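Local coordinates for iron-sulfur cluster assembly scaffold protein NifU (Fervidobacterium islandicum, PDB 6A6F), which probably serves as a zinc-binding SufU-type scaffold or sulfur-transfer protein in the assembly of iron-sulfur clusters by the SUF system, at residues 8-13 against 109-114; 66-71 against 126-131. One frame throughout, in Å; residues are numbered along the deposited sequence.

Contact 1: residues 8-13 against 109-114; sequences EFIMDY and INFYDV
Phe9 and Ile10, adjacent residues near the start of helix 8-14, meet Asn110 and Phe111 of the 3-10 turn 109-114, and the two pairs face each other in step: the CA atoms of Phe9 and Asn110 lie 7.2 Å apart, those of Ile10 and Phe111 7.8 Å. Phe9 makes the larger share of the contact. A chi1 of 175° swings the Phe9 ring away from its own backbone N and out to the turn, where Asn110 lies over one face. The Asn110 CB stands 3.5 Å from the centroid of the Phe9 ring, over the face and close to the ring normal, a CH-pi contact. Farther along the same side chain, Asn110 ND2 comes to 3.3 Å from Phe9 CE1; the amide plane is tilted 44° from the ring, so it does not stack flat. At its rim Phe9 points an edge at the face of Phe111 in an offset edge-to-face pair, centroids 5.6 Å apart and planes at 79°, with Phe9 CE2 3.7 Å from Phe111 CE2. Ile10 follows with a single branch: its CG1 lies 3.8 Å from Phe111 CE1, while Ala67 of helix 63-76 packs on the same residue. One turn on from Phe9, Tyr13 CD2 lies above the other face of the Phe9 ring, toward its rim. The Phe111 ring also meets that of Phe124. No hydrogen bond joins the two segments, so this closure of the N-terminal helix onto the 109-114 turn depends on ring packing, CH-pi contact and dispersion.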
loop_
_atom_site.group_PDB
_atom_site.type_symbol
_atom_site.label_atom_id
_atom_site.label_comp_id
_atom_site.label_asym_id
_atom_site.label_seq_id
_atom_site.Cartn_x
_atom_site.Cartn_y
_atom_site.Cartn_z
ATOM N N GLU A 8 -14.515 -1.870 4.251
ATOM C CA GLU A 8 -13.851 -1.525 5.492
ATOM C C GLU A 8 -12.936 -2.668 5.940
ATOM O O GLU A 8 -11.846 -2.439 6.467
ATOM C CB GLU A 8 -14.917 -1.167 6.531
ATOM C CG GLU A 8 -14.487 -0.932 7.960
ATOM C CD GLU A 8 -15.676 -0.543 8.863
ATOM O OE1 GLU A 8 -16.854 -0.561 8.421
ATOM O OE2 GLU A 8 -15.430 -0.210 10.029
ATOM N N PHE A 9 -13.397 -3.898 5.720
ATOM C CA PHE A 9 -12.649 -5.092 6.082
ATOM C C PHE A 9 -11.297 -5.095 5.371
ATOM O O PHE A 9 -10.281 -5.194 5.998
ATOM C CB PHE A 9 -13.456 -6.351 5.722
ATOM C CG PHE A 9 -12.715 -7.616 5.955
ATOM C CD1 PHE A 9 -12.767 -8.237 7.177
ATOM C CD2 PHE A 9 -11.973 -8.203 4.936
ATOM C CE1 PHE A 9 -12.091 -9.418 7.407
ATOM C CE2 PHE A 9 -11.292 -9.386 5.164
ATOM C CZ PHE A 9 -11.360 -9.998 6.408
ATOM N N ILE A 10 -11.330 -4.999 4.059
ATOM C CA ILE A 10 -10.125 -4.910 3.222
ATOM C C ILE A 10 -9.225 -3.755 3.667
ATOM O O ILE A 10 -7.996 -3.940 3.853
ATOM C CB ILE A 10 -10.492 -4.809 1.728
ATOM C CG1 ILE A 10 -11.046 -6.155 1.255
ATOM C CG2 ILE A 10 -9.278 -4.483 0.842
ATOM C CD1 ILE A 10 -11.752 -6.119 -0.051
ATOM N N MET A 11 -9.794 -2.570 3.831
ATOM C CA MET A 11 -8.962 -1.421 4.235
ATOM C C MET A 11 -8.318 -1.556 5.595
ATOM O O MET A 11 -7.117 -1.237 5.730
ATOM C CB MET A 11 -9.674 -0.065 4.055
ATOM C CG MET A 11 -9.973 0.275 2.582
ATOM S SD MET A 11 -8.666 -0.004 1.339
ATOM C CE MET A 11 -7.490 1.208 1.980
ATOM N N ASP A 12 -9.047 -2.069 6.584
ATOM C CA ASP A 12 -8.480 -2.358 7.854
ATOM C C ASP A 12 -7.338 -3.393 7.710
ATOM O O ASP A 12 -6.265 -3.156 8.235
ATOM C CB ASP A 12 -9.543 -2.938 8.828
ATOM C CG ASP A 12 -10.538 -1.855 9.365
ATOM O OD1 ASP A 12 -10.291 -0.659 9.140
ATOM O OD2 ASP A 12 -11.534 -2.202 10.047
ATOM N N TYR A 13 -7.586 -4.542 7.062
ATOM C CA TYR A 13 -6.551 -5.557 6.956
ATOM C C TYR A 13 -5.327 -5.151 6.120
ATOM O O TYR A 13 -4.261 -5.684 6.327
ATOM C CB TYR A 13 -7.123 -6.915 6.506
ATOM C CG TYR A 13 -7.582 -7.715 7.708
ATOM C CD1 TYR A 13 -6.666 -8.461 8.455
ATOM C CD2 TYR A 13 -8.915 -7.677 8.125
ATOM C CE1 TYR A 13 -7.055 -9.150 9.578
ATOM C CE2 TYR A 13 -9.333 -8.376 9.249
ATOM C CZ TYR A 13 -8.407 -9.118 9.962
ATOM O OH TYR A 13 -8.814 -9.806 11.071
ATOM N N ILE A 109 -13.961 -15.308 3.456
ATOM C CA ILE A 109 -15.198 -15.033 2.719
ATOM C C ILE A 109 -15.445 -13.528 2.493
ATOM O O ILE A 109 -16.175 -13.144 1.578
ATOM C CB ILE A 109 -16.440 -15.675 3.390
ATOM C CG1 ILE A 109 -17.597 -15.776 2.407
ATOM C CG2 ILE A 109 -16.920 -14.928 4.596
ATOM C CD1 ILE A 109 -17.356 -16.808 1.336
ATOM N N ASN A 110 -14.802 -12.677 3.289
ATOM C CA ASN A 110 -14.950 -11.241 3.092
ATOM C C ASN A 110 -14.406 -10.749 1.728
ATOM O O ASN A 110 -14.811 -9.717 1.271
ATOM C CB ASN A 110 -14.398 -10.501 4.309
ATOM C CG ASN A 110 -15.271 -10.716 5.535
ATOM O OD1 ASN A 110 -16.453 -10.489 5.452
ATOM N ND2 ASN A 110 -14.723 -11.211 6.632
ATOM N N PHE A 111 -13.601 -11.554 1.034
ATOM C CA PHE A 111 -13.119 -11.223 -0.267
ATOM C C PHE A 111 -13.984 -11.713 -1.449
ATOM O O PHE A 111 -13.593 -11.512 -2.589
ATOM C CB PHE A 111 -11.717 -11.821 -0.418
ATOM C CG PHE A 111 -10.716 -11.234 0.535
ATOM C CD1 PHE A 111 -10.078 -10.049 0.217
ATOM C CD2 PHE A 111 -10.427 -11.853 1.733
ATOM C CE1 PHE A 111 -9.167 -9.477 1.064
ATOM C CE2 PHE A 111 -9.490 -11.298 2.612
ATOM C CZ PHE A 111 -8.869 -10.096 2.277
ATOM N N TYR A 112 -15.100 -12.374 -1.163
ATOM C CA TYR A 112 -16.002 -12.940 -2.170
ATOM C C TYR A 112 -16.210 -11.986 -3.337
ATOM O O TYR A 112 -16.079 -12.363 -4.459
ATOM C CB TYR A 112 -17.361 -13.287 -1.527
ATOM C CG TYR A 112 -18.318 -13.949 -2.474
ATOM C CD1 TYR A 112 -18.230 -15.296 -2.722
ATOM C CD2 TYR A 112 -19.282 -13.208 -3.165
ATOM C CE1 TYR A 112 -19.095 -15.921 -3.591
ATOM C CE2 TYR A 112 -20.159 -13.821 -4.042
ATOM C CZ TYR A 112 -20.061 -15.171 -4.238
ATOM O OH TYR A 112 -20.887 -15.793 -5.114
ATOM N N ASP A 113 -16.497 -10.742 -3.043
ATOM C CA ASP A 113 -16.790 -9.760 -4.094
ATOM C C ASP A 113 -15.681 -9.491 -5.091
ATOM O O ASP A 113 -15.932 -9.007 -6.205
ATOM C CB ASP A 113 -17.142 -8.432 -3.490
ATOM C CG ASP A 113 -18.602 -8.184 -3.505
ATOM O OD1 ASP A 113 -19.135 -8.018 -4.639
ATOM O OD2 ASP A 113 -19.206 -8.152 -2.401
ATOM N N VAL A 114 -14.464 -9.793 -4.706
ATOM C CA VAL A 114 -13.348 -9.531 -5.586
ATOM C C VAL A 114 -13.443 -10.337 -6.873
ATOM O O VAL A 114 -12.913 -9.922 -7.922
ATOM C CB VAL A 114 -12.032 -9.813 -4.821
ATOM C CG1 VAL A 114 -10.835 -9.694 -5.753
ATOM C CG2 VAL A 114 -11.938 -8.852 -3.639
#

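Contact 2: residues 66-71 against 126-131; sequences QASTNV and LPWKTL
Pro127 presses its ring against two successive hydroxyls of helix 63-76, with its CG 3.6 Å from Ser68 OG and its CB 3.5 Å from Thr69 OG1. The CA atoms of Thr69 and Pro127 are only 5.3 Å apart, whereas the segment axes stay 9.0 Å apart at closest and their directions differ by 48°. With CG anti to the carbonyl carbon (chi1 -73°), the Trp128 indole swings round so that its end comes nearer the first helix, but its NE1 remains 3.6 Å from Ser68 OG. A water bridges them, accepting from Trp128 NE1 at 2.9 Å and donating to Ser68 OG at 2.7 Å. Ser68 OG is also hydrogen-bonded to Phe124 O, and Thr69 OG1 to Ser65 O, so both buried hydroxyls have polar partners while offering their flanks to the proline. Farther out, Thr130 closes the turn that spans Pro127: its N and OG1 both donate to Leu126 O, from opposite faces of the carbonyl plane. Met72 packs on Pro127 and Trp128, and Leu126 and Thr130 touch strand 39-48. This layering of helices on a three-stranded antiparallel sheet is the alpha/beta arrangement of the SufE/NifU fold; here zinc ligands Cys62 and Cys123, which with Cys37 and Asp39 complete the site, lie just ahead of the two segments.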
loop_
_atom_site.group_PDB
_atom_site.type_symbol
_atom_site.label_atom_id
_atom_site.label_comp_id
_atom_site.label_asym_id
_atom_site.label_seq_id
_atom_site.Cartn_x
_atom_site.Cartn_y
_atom_site.Cartn_z
ATOM N N GLN A 66 -2.370 -6.783 -0.018
ATOM C CA GLN A 66 -1.917 -6.650 1.370
ATOM C C GLN A 66 -2.979 -7.149 2.370
ATOM O O GLN A 66 -2.623 -7.885 3.316
ATOM C CB GLN A 66 -1.458 -5.220 1.753
ATOM C CG GLN A 66 -0.258 -4.709 0.978
ATOM C CD GLN A 66 0.354 -3.375 1.477
ATOM O OE1 GLN A 66 1.427 -3.026 1.034
ATOM N NE2 GLN A 66 -0.308 -2.653 2.394
ATOM N N ALA A 67 -4.251 -6.782 2.167
ATOM C CA ALA A 67 -5.354 -7.315 2.969
ATOM C C ALA A 67 -5.433 -8.840 2.903
ATOM O O ALA A 67 -5.492 -9.504 3.924
ATOM C CB ALA A 67 -6.686 -6.706 2.569
ATOM N N SER A 68 -5.378 -9.365 1.705
ATOM C CA SER A 68 -5.395 -10.810 1.493
ATOM C C SER A 68 -4.228 -11.517 2.187
ATOM O O SER A 68 -4.449 -12.490 2.864
ATOM C CB SER A 68 -5.406 -11.170 0.029
ATOM O OG SER A 68 -5.572 -12.586 -0.152
ATOM N N THR A 69 -3.012 -10.995 2.041
ATOM C CA THR A 69 -1.837 -11.514 2.751
ATOM C C THR A 69 -2.010 -11.591 4.275
ATOM O O THR A 69 -1.703 -12.616 4.892
ATOM C CB THR A 69 -0.569 -10.668 2.445
ATOM O OG1 THR A 69 -0.361 -10.606 1.017
ATOM C CG2 THR A 69 0.661 -11.310 3.089
ATOM N N ASN A 70 -2.517 -10.525 4.871
ATOM C CA ASN A 70 -2.666 -10.486 6.259
ATOM C C ASN A 70 -3.772 -11.437 6.738
ATOM O O ASN A 70 -3.630 -12.033 7.791
ATOM C CB ASN A 70 -2.951 -9.051 6.723
ATOM C CG ASN A 70 -1.690 -8.211 6.800
ATOM O OD1 ASN A 70 -0.723 -8.635 7.400
ATOM N ND2 ASN A 70 -1.697 -7.017 6.194
ATOM N N VAL A 71 -4.888 -11.527 6.021
ATOM C CA VAL A 71 -5.977 -12.412 6.441
ATOM C C VAL A 71 -5.466 -13.856 6.304
ATOM O O VAL A 71 -5.696 -14.666 7.188
ATOM C CB VAL A 71 -7.273 -12.161 5.689
ATOM C CG1 VAL A 71 -8.295 -13.206 6.006
ATOM C CG2 VAL A 71 -7.820 -10.770 6.040
ATOM N N LEU A 126 -2.439 -13.575 -5.035
ATOM C CA LEU A 126 -0.998 -13.525 -4.976
ATOM C C LEU A 126 -0.407 -14.220 -3.709
ATOM O O LEU A 126 0.410 -15.126 -3.836
ATOM C CB LEU A 126 -0.490 -12.076 -5.080
ATOM C CG LEU A 126 1.030 -11.925 -4.895
ATOM C CD1 LEU A 126 1.743 -12.713 -5.974
ATOM C CD2 LEU A 126 1.449 -10.479 -4.917
ATOM N N PRO A 127 -0.827 -13.804 -2.483
ATOM C CA PRO A 127 -0.279 -14.523 -1.314
ATOM C C PRO A 127 -0.592 -15.994 -1.311
ATOM O O PRO A 127 0.230 -16.761 -0.842
ATOM C CB PRO A 127 -0.948 -13.860 -0.122
ATOM C CG PRO A 127 -2.111 -13.142 -0.730
ATOM C CD PRO A 127 -1.700 -12.715 -2.076
ATOM N N TRP A 128 -1.780 -16.382 -1.754
ATOM C CA TRP A 128 -2.205 -17.796 -1.698
ATOM C C TRP A 128 -1.413 -18.687 -2.684
ATOM O O TRP A 128 -1.005 -19.797 -2.342
ATOM C CB TRP A 128 -3.713 -17.914 -1.978
ATOM C CG TRP A 128 -4.562 -17.431 -0.866
ATOM C CD1 TRP A 128 -5.237 -16.264 -0.815
ATOM C CD2 TRP A 128 -4.775 -18.082 0.380
ATOM N NE1 TRP A 128 -5.864 -16.142 0.381
ATOM C CE2 TRP A 128 -5.607 -17.260 1.134
ATOM C CE3 TRP A 128 -4.314 -19.270 0.943
ATOM C CZ2 TRP A 128 -6.014 -17.591 2.424
ATOM C CZ3 TRP A 128 -4.745 -19.609 2.221
ATOM C CH2 TRP A 128 -5.587 -18.779 2.934
ATOM N N LYS A 129 -1.203 -18.172 -3.897
ATOM C CA LYS A 129 -0.408 -18.846 -4.909
ATOM C C LYS A 129 1.048 -18.947 -4.462
ATOM O O LYS A 129 1.677 -19.965 -4.674
ATOM C CB LYS A 129 -0.478 -18.098 -6.252
ATOM C CG LYS A 129 -1.863 -18.007 -6.914
ATOM C CD LYS A 129 -2.631 -19.323 -6.964
ATOM C CE LYS A 129 -2.025 -20.285 -7.984
ATOM N NZ LYS A 129 -2.655 -21.658 -7.965
ATOM N N THR A 130 1.550 -17.897 -3.812
ATOM C CA THR A 130 2.887 -17.917 -3.250
ATOM C C THR A 130 3.006 -18.913 -2.129
ATOM O O THR A 130 3.975 -19.665 -2.075
ATOM C CB THR A 130 3.336 -16.522 -2.783
ATOM O OG1 THR A 130 3.238 -15.641 -3.897
ATOM C CG2 THR A 130 4.777 -16.560 -2.298
ATOM N N LEU A 131 1.993 -18.987 -1.278
ATOM C CA LEU A 131 1.939 -20.011 -0.258
ATOM C C LEU A 131 1.940 -21.452 -0.812
ATOM O O LEU A 131 2.676 -22.322 -0.325
ATOM C CB LEU A 131 0.694 -19.825 0.553
ATOM C CG LEU A 131 0.391 -20.867 1.629
ATOM C CD1 LEU A 131 1.330 -20.771 2.790
ATOM C CD2 LEU A 131 -1.008 -20.676 2.154
HETATM O O HOH W 1 -6.838 -13.864 1.926
#

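In the fold
Helix 63-76 is the element common to both neighbourhoods: it supplies one half of contact 2, and its Val71 touches Phe9 of contact 1. The sites, with centres 12 Å apart, join directly where Tyr13 O probably accepts a hydrogen bond from Asn70 ND2 and where Phe111 CZ packs on Ser68 N. Contact 2 sits about 2 Å from the chain centre with all four touching residues buried; contact 1 is about 12 Å out and only partly buried. Their chemistry differs accordingly: the peripheral contact is aromatic and has no polar bond across it, whereas the central one places hydroxyls and a bridging water among apolar groups.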